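Local coordinates for protein carbohydrate kinase (Agrobacterium tumefaciens, PDB 2NWH) that probably phosphorylates a sugar or related small molecule, as a carbohydrate kinase of the pfkB (ribokinase-like) family, at residues Gly10-Asp15 and Ile58-Gly63; Leu139-Leu144 and Ile166-Ala171. All coordinates share one frame; numbering follows the deposited sequence. Where two conformers were deposited one is given.

Contact 1 of 2, residues Gly10-Asp15 and Ile58-Gly63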
loop_
_atom_site.group_PDB
_atom_site.type_symbol
_atom_site.label_atom_id
_atom_site.label_comp_id
_atom_site.label_asym_id
_atom_site.label_seq_id
_atom_site.Cartn_x
_atom_site.Cartn_y
_atom_site.Cartn_z
ATOM N N GLY A 10 -6.449 1.470 -7.166
ATOM C CA GLY A 10 -6.304 2.167 -5.908
ATOM C C GLY A 10 -5.983 3.625 -6.104
ATOM O O GLY A 10 -6.273 4.192 -7.151
ATOM N N GLY A 11 -5.409 4.216 -5.069
ATOM C CA GLY A 11 -5.161 5.621 -5.053
ATOM C C GLY A 11 -3.808 5.957 -5.581
ATOM O O GLY A 11 -2.839 5.174 -5.490
ATOM N N ALA A 12 -3.747 7.152 -6.148
ATOM C CA ALA A 12 -2.533 7.706 -6.652
ATOM C C ALA A 12 -2.802 9.195 -6.582
ATOM O O ALA A 12 -3.656 9.704 -7.275
ATOM C CB ALA A 12 -2.265 7.217 -8.106
ATOM N N HIS A 13 -2.117 9.896 -5.675
ATOM C CA HIS A 13 -2.434 11.326 -5.434
ATOM C C HIS A 13 -1.128 12.129 -5.517
ATOM O O HIS A 13 -0.040 11.562 -5.494
ATOM C CB HIS A 13 -3.152 11.552 -4.063
ATOM C CG HIS A 13 -2.406 11.073 -2.832
ATOM N ND1 HIS A 13 -1.294 11.702 -2.308
ATOM C CD2 HIS A 13 -2.698 10.078 -1.967
ATOM C CE1 HIS A 13 -0.904 11.086 -1.203
ATOM N NE2 HIS A 13 -1.745 10.098 -0.970
ATOM N N ILE A 14 -1.274 13.449 -5.590
ATOM C CA ILE A 14 -0.143 14.353 -5.447
ATOM C C ILE A 14 0.039 14.682 -3.952
ATOM O O ILE A 14 -0.927 14.967 -3.218
ATOM C CB ILE A 14 -0.301 15.609 -6.358
ATOM C CG1 ILE A 14 1.003 16.399 -6.522
ATOM C CG2 ILE A 14 -1.433 16.558 -5.846
ATOM C CD1 ILE A 14 2.068 15.646 -7.372
ATOM N N ASP A 15 1.292 14.632 -3.517
ATOM C CA ASP A 15 1.638 14.973 -2.160
ATOM C C ASP A 15 2.457 16.253 -2.232
ATOM O O ASP A 15 3.563 16.256 -2.774
ATOM C CB ASP A 15 2.444 13.839 -1.527
ATOM C CG ASP A 15 2.858 14.124 -0.102
ATOM O OD1 ASP A 15 3.401 15.224 0.195
ATOM O OD2 ASP A 15 2.676 13.221 0.729
ATOM N N ILE A 58 -1.162 0.144 -13.133
ATOM C CA ILE A 58 -2.108 0.732 -12.149
ATOM C C ILE A 58 -3.273 1.456 -12.845
ATOM O O ILE A 58 -3.080 2.143 -13.851
ATOM C CB ILE A 58 -1.417 1.667 -11.092
ATOM C CG1 ILE A 58 -2.432 2.131 -10.012
ATOM C CG2 ILE A 58 -0.678 2.911 -11.773
ATOM C CD1 ILE A 58 -1.728 2.725 -8.772
ATOM N N ILE A 59 -4.466 1.311 -12.275
ATOM C CA ILE A 59 -5.641 2.072 -12.690
ATOM C C ILE A 59 -6.066 2.892 -11.461
ATOM O O ILE A 59 -6.490 2.318 -10.423
ATOM C CB ILE A 59 -6.784 1.137 -13.085
ATOM C CG1 ILE A 59 -6.389 0.251 -14.261
ATOM C CG2 ILE A 59 -8.075 1.974 -13.542
ATOM C CD1 ILE A 59 -7.451 -0.918 -14.489
ATOM N N ALA A 60 -5.875 4.219 -11.557
ATOM C CA ALA A 60 -6.325 5.139 -10.514
ATOM C C ALA A 60 -7.153 6.281 -11.114
ATOM O O ALA A 60 -6.813 6.775 -12.206
ATOM C CB ALA A 60 -5.143 5.700 -9.795
ATOM N N PRO A 61 -8.191 6.742 -10.398
ATOM C CA PRO A 61 -8.929 7.952 -10.841
ATOM C C PRO A 61 -7.918 9.081 -10.964
ATOM O O PRO A 61 -7.002 9.204 -10.127
ATOM C CB PRO A 61 -9.919 8.204 -9.705
ATOM C CG PRO A 61 -10.224 6.796 -9.171
ATOM C CD PRO A 61 -8.765 6.212 -9.139
ATOM N N ARG A 62 -8.007 9.841 -12.044
ATOM C CA ARG A 62 -6.997 10.848 -12.350
ATOM C C ARG A 62 -7.721 12.084 -12.897
ATOM O O ARG A 62 -8.669 11.959 -13.658
ATOM C CB ARG A 62 -6.066 10.312 -13.420
ATOM C CG ARG A 62 -4.987 11.236 -13.921
ATOM C CD ARG A 62 -3.857 11.497 -12.871
ATOM N NE ARG A 62 -3.336 10.215 -12.320
ATOM C CZ ARG A 62 -2.537 9.360 -12.969
ATOM N NH1 ARG A 62 -2.088 9.600 -14.203
ATOM N NH2 ARG A 62 -2.186 8.225 -12.368
ATOM N N GLY A 63 -7.221 13.263 -12.563
ATOM C CA GLY A 63 -7.734 14.505 -13.160
ATOM C C GLY A 63 -7.118 14.888 -14.506
ATOM O O GLY A 63 -6.132 14.303 -14.935
HETATM O O HOH W 1 -4.322 9.539 -10.070
#
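Gly10-Asp15 leaves the end of strand 5-9, which runs parallel to strand 55-63, and Ile58-Gly63 flanks that exit. The backbones come closest where the CA atoms of Gly10 and Ala60 lie 5.5 Å apart, then diverge, so that Asp15 and Gly63 end far from each other. One weak hydrogen bond joins the main chains, Gly10 N to Ile59 O at 3.4 Å. Gly10 is extended to the limit, with phi at 178°. Its O has no hydrogen-bond partner in the model although it is buried; Ala60 CB presses against it at 3.2 Å, and Ala60 CA makes a long C-H...O approach. Beyond this point a water takes over as the bridge. It donates to Ala12 O at 2.9 Å and to Pro61 O at 2.7 Å, and accepts from Arg62 NE at 2.5 Å, lying in the guanidinium plane at its edge.

Among the side chains, the two alanine methyls meet tip to tip, Ala12 CB to Ala60 CB at 3.7 Å. Arg62 starts with CG anti to the backbone N (chi1 177°), but turns about CB-CG (chi2 71°) and again about CG-CD, so that the chain curls back, which turns NE onto the water and brings NH2 near Ala12 CB, a methyl at the guanidinium edge. A salt bridge from NH1 to Asp82 holds the far end of the group. Ile58 reaches in with CD1, 4.2 Å from Gly11 O, and Val71 of helix 66-77 packs on both Ala12 and Arg62. This is the point in the ribokinase-like fold where the chain passes from the parallel strands of the central sheet, through Gly10-Ala12, into strand 13-20 of the separate four-stranded sheet, the probable lid.

Contact 2 of 2, residues Leu139-Leu144 and Ile166-Ala171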
loop_
_atom_site.group_PDB
_atom_site.type_symbol
_atom_site.label_atom_id
_atom_site.label_comp_id
_atom_site.label_asym_id
_atom_site.label_seq_id
_atom_site.Cartn_x
_atom_site.Cartn_y
_atom_site.Cartn_z
ATOM N N LEU A 139 -4.144 -6.063 -6.877
ATOM C CA LEU A 139 -3.944 -5.382 -5.619
ATOM C C LEU A 139 -4.860 -4.182 -5.576
ATOM O O LEU A 139 -4.878 -3.381 -6.512
ATOM C CB LEU A 139 -2.474 -4.929 -5.457
ATOM C CG LEU A 139 -2.198 -3.997 -4.234
ATOM C CD1 LEU A 139 -2.481 -4.713 -2.878
ATOM C CD2 LEU A 139 -0.741 -3.449 -4.307
ATOM N N CYS A 140 -5.580 -4.005 -4.476
ATOM C CA CYS A 140 -6.387 -2.797 -4.369
ATOM C C CYS A 140 -6.062 -2.110 -3.057
ATOM O O CYS A 140 -5.345 -2.670 -2.195
ATOM C CB CYS A 140 -7.888 -3.148 -4.458
ATOM S SG CYS A 140 -8.522 -4.144 -3.036
ATOM N N ASP A 141 -6.596 -0.911 -2.890
ATOM C CA ASP A 141 -6.550 -0.311 -1.588
ATOM C C ASP A 141 -7.933 0.238 -1.236
ATOM O O ASP A 141 -8.839 0.345 -2.092
ATOM C CB ASP A 141 -5.435 0.703 -1.437
ATOM C CG ASP A 141 -5.686 1.974 -2.248
ATOM O OD1 ASP A 141 -6.869 2.318 -2.484
ATOM O OD2 ASP A 141 -4.704 2.635 -2.629
ATOM N N ALA A 142 -8.074 0.572 0.043
ATOM C CA ALA A 142 -9.368 0.947 0.561
ATOM C C ALA A 142 -9.686 2.428 0.295
ATOM O O ALA A 142 -10.625 2.969 0.892
ATOM C CB ALA A 142 -9.469 0.565 2.082
ATOM N N ASN A 143 -8.926 3.072 -0.612
ATOM C CA ASN A 143 -9.316 4.389 -1.149
ATOM C C ASN A 143 -10.536 4.296 -2.060
ATOM O O ASN A 143 -11.278 5.282 -2.249
ATOM C CB ASN A 143 -8.191 5.064 -1.944
ATOM C CG ASN A 143 -7.110 5.625 -1.075
ATOM O OD1 ASN A 143 -5.925 5.281 -1.228
ATOM N ND2 ASN A 143 -7.496 6.490 -0.141
ATOM N N LEU A 144 -10.718 3.132 -2.674
ATOM C CA LEU A 144 -11.865 2.909 -3.562
ATOM C C LEU A 144 -13.144 2.784 -2.721
ATOM O O LEU A 144 -13.102 2.353 -1.573
ATOM C CB LEU A 144 -11.699 1.601 -4.345
ATOM C CG LEU A 144 -10.492 1.422 -5.281
ATOM C CD1 LEU A 144 -10.580 0.033 -5.933
ATOM C CD2 LEU A 144 -10.404 2.506 -6.319
ATOM N N ILE A 166 -4.694 -3.326 0.614
ATOM C CA ILE A 166 -4.050 -2.495 1.627
ATOM C C ILE A 166 -5.130 -1.655 2.301
ATOM O O ILE A 166 -5.913 -0.965 1.624
ATOM C CB ILE A 166 -2.987 -1.584 0.964
ATOM C CG1 ILE A 166 -1.786 -2.399 0.481
ATOM C CG2 ILE A 166 -2.441 -0.497 1.911
ATOM C CD1 ILE A 166 -0.963 -1.546 -0.524
ATOM N N ALA A 167 -5.122 -1.678 3.635
ATOM C CA ALA A 167 -6.188 -1.126 4.461
ATOM C C ALA A 167 -6.238 0.408 4.515
ATOM O O ALA A 167 -7.300 0.971 4.778
ATOM C CB ALA A 167 -6.093 -1.693 5.878
ATOM N N ILE A 168 -5.079 1.050 4.327
ATOM C CA ILE A 168 -4.877 2.503 4.279
ATOM C C ILE A 168 -5.008 3.228 5.623
ATOM O O ILE A 168 -4.094 3.930 6.018
ATOM C CB ILE A 168 -5.717 3.231 3.158
ATOM C CG1 ILE A 168 -5.398 2.647 1.771
ATOM C CG2 ILE A 168 -5.393 4.720 3.107
ATOM C CD1 ILE A 168 -3.962 2.938 1.293
ATOM N N SER A 169 -6.138 3.040 6.305
ATOM C CA SER A 169 -6.416 3.679 7.600
ATOM C C SER A 169 -7.525 2.904 8.323
ATOM O O SER A 169 -8.268 2.146 7.673
ATOM C CB SER A 169 -6.816 5.146 7.388
ATOM O OG SER A 169 -8.099 5.260 6.784
ATOM N N PRO A 170 -7.653 3.078 9.670
ATOM C CA PRO A 170 -8.735 2.379 10.383
ATOM C C PRO A 170 -10.112 2.779 9.839
ATOM O O PRO A 170 -10.991 1.922 9.685
ATOM C CB PRO A 170 -8.574 2.814 11.842
ATOM C CG PRO A 170 -7.474 3.805 11.887
ATOM C CD PRO A 170 -6.833 3.925 10.558
ATOM N N ALA A 171 -10.274 4.061 9.517
ATOM C CA ALA A 171 -11.508 4.562 8.905
ATOM C C ALA A 171 -11.846 3.853 7.589
ATOM O O ALA A 171 -13.008 3.514 7.346
ATOM C CB ALA A 171 -11.433 6.076 8.705
#
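Two main-chain hydrogen bonds join the ends of the parallel strands 137-141 and 163-166 on either side of Asp141. Ile166 N donates to Cys140 O at 3.0 Å, within the carbonyl plane, and Ala142 N returns to Ile166 O at 3.1 Å, nearly along the C=O axis. The Asp141 carboxylate folds back over its own turn: CG sits in the crowded position between the backbone N and the carbonyl carbon (chi1 70°), and OD1 takes Asn143 N at 2.9 Å from above the carboxylate plane, an Asx turn. OD2 accepts from Gly42 N in the first turn of helix 41-51, a position likely to favour the charged form.

Ile168 lies across this group, its CG1 3.8 Å from Asp141 CB. It gets there through positive phi (72°), in a classic gamma turn closed by Ser169 N to Ala167 O at 2.8 Å. On the sheet side, Leu139 CD1 meets Ile166 CG1 obliquely at 4.1 Å, with Ala45 of helix 41-51 against both. Neighbouring parallel strands ending in turns like these form the C-terminal edge of a Rossmann-like alpha/beta sheet.

Contact 1 closes before contact 2 opens along the chain, and their centres lie 13 Å apart. Both sit at the same end of the large mixed sheet, where strands 55-63, 5-9, 137-141 and 163-166 are consecutive neighbours; strand 5-9 feeds contact 1 and pairs with strand 137-141 of contact 2. They touch directly: Gly11 N reaches Asp141 OD2 at 3.0 Å, a probable hydrogen bond, and Leu144 CD2 packs on Gly10 CA. The turn of contact 2 thus lies directly against the segment that leads to strand 13-20 and the four-stranded sheet, the likely lid, near which pfkB-family kinases generally bind their substrates.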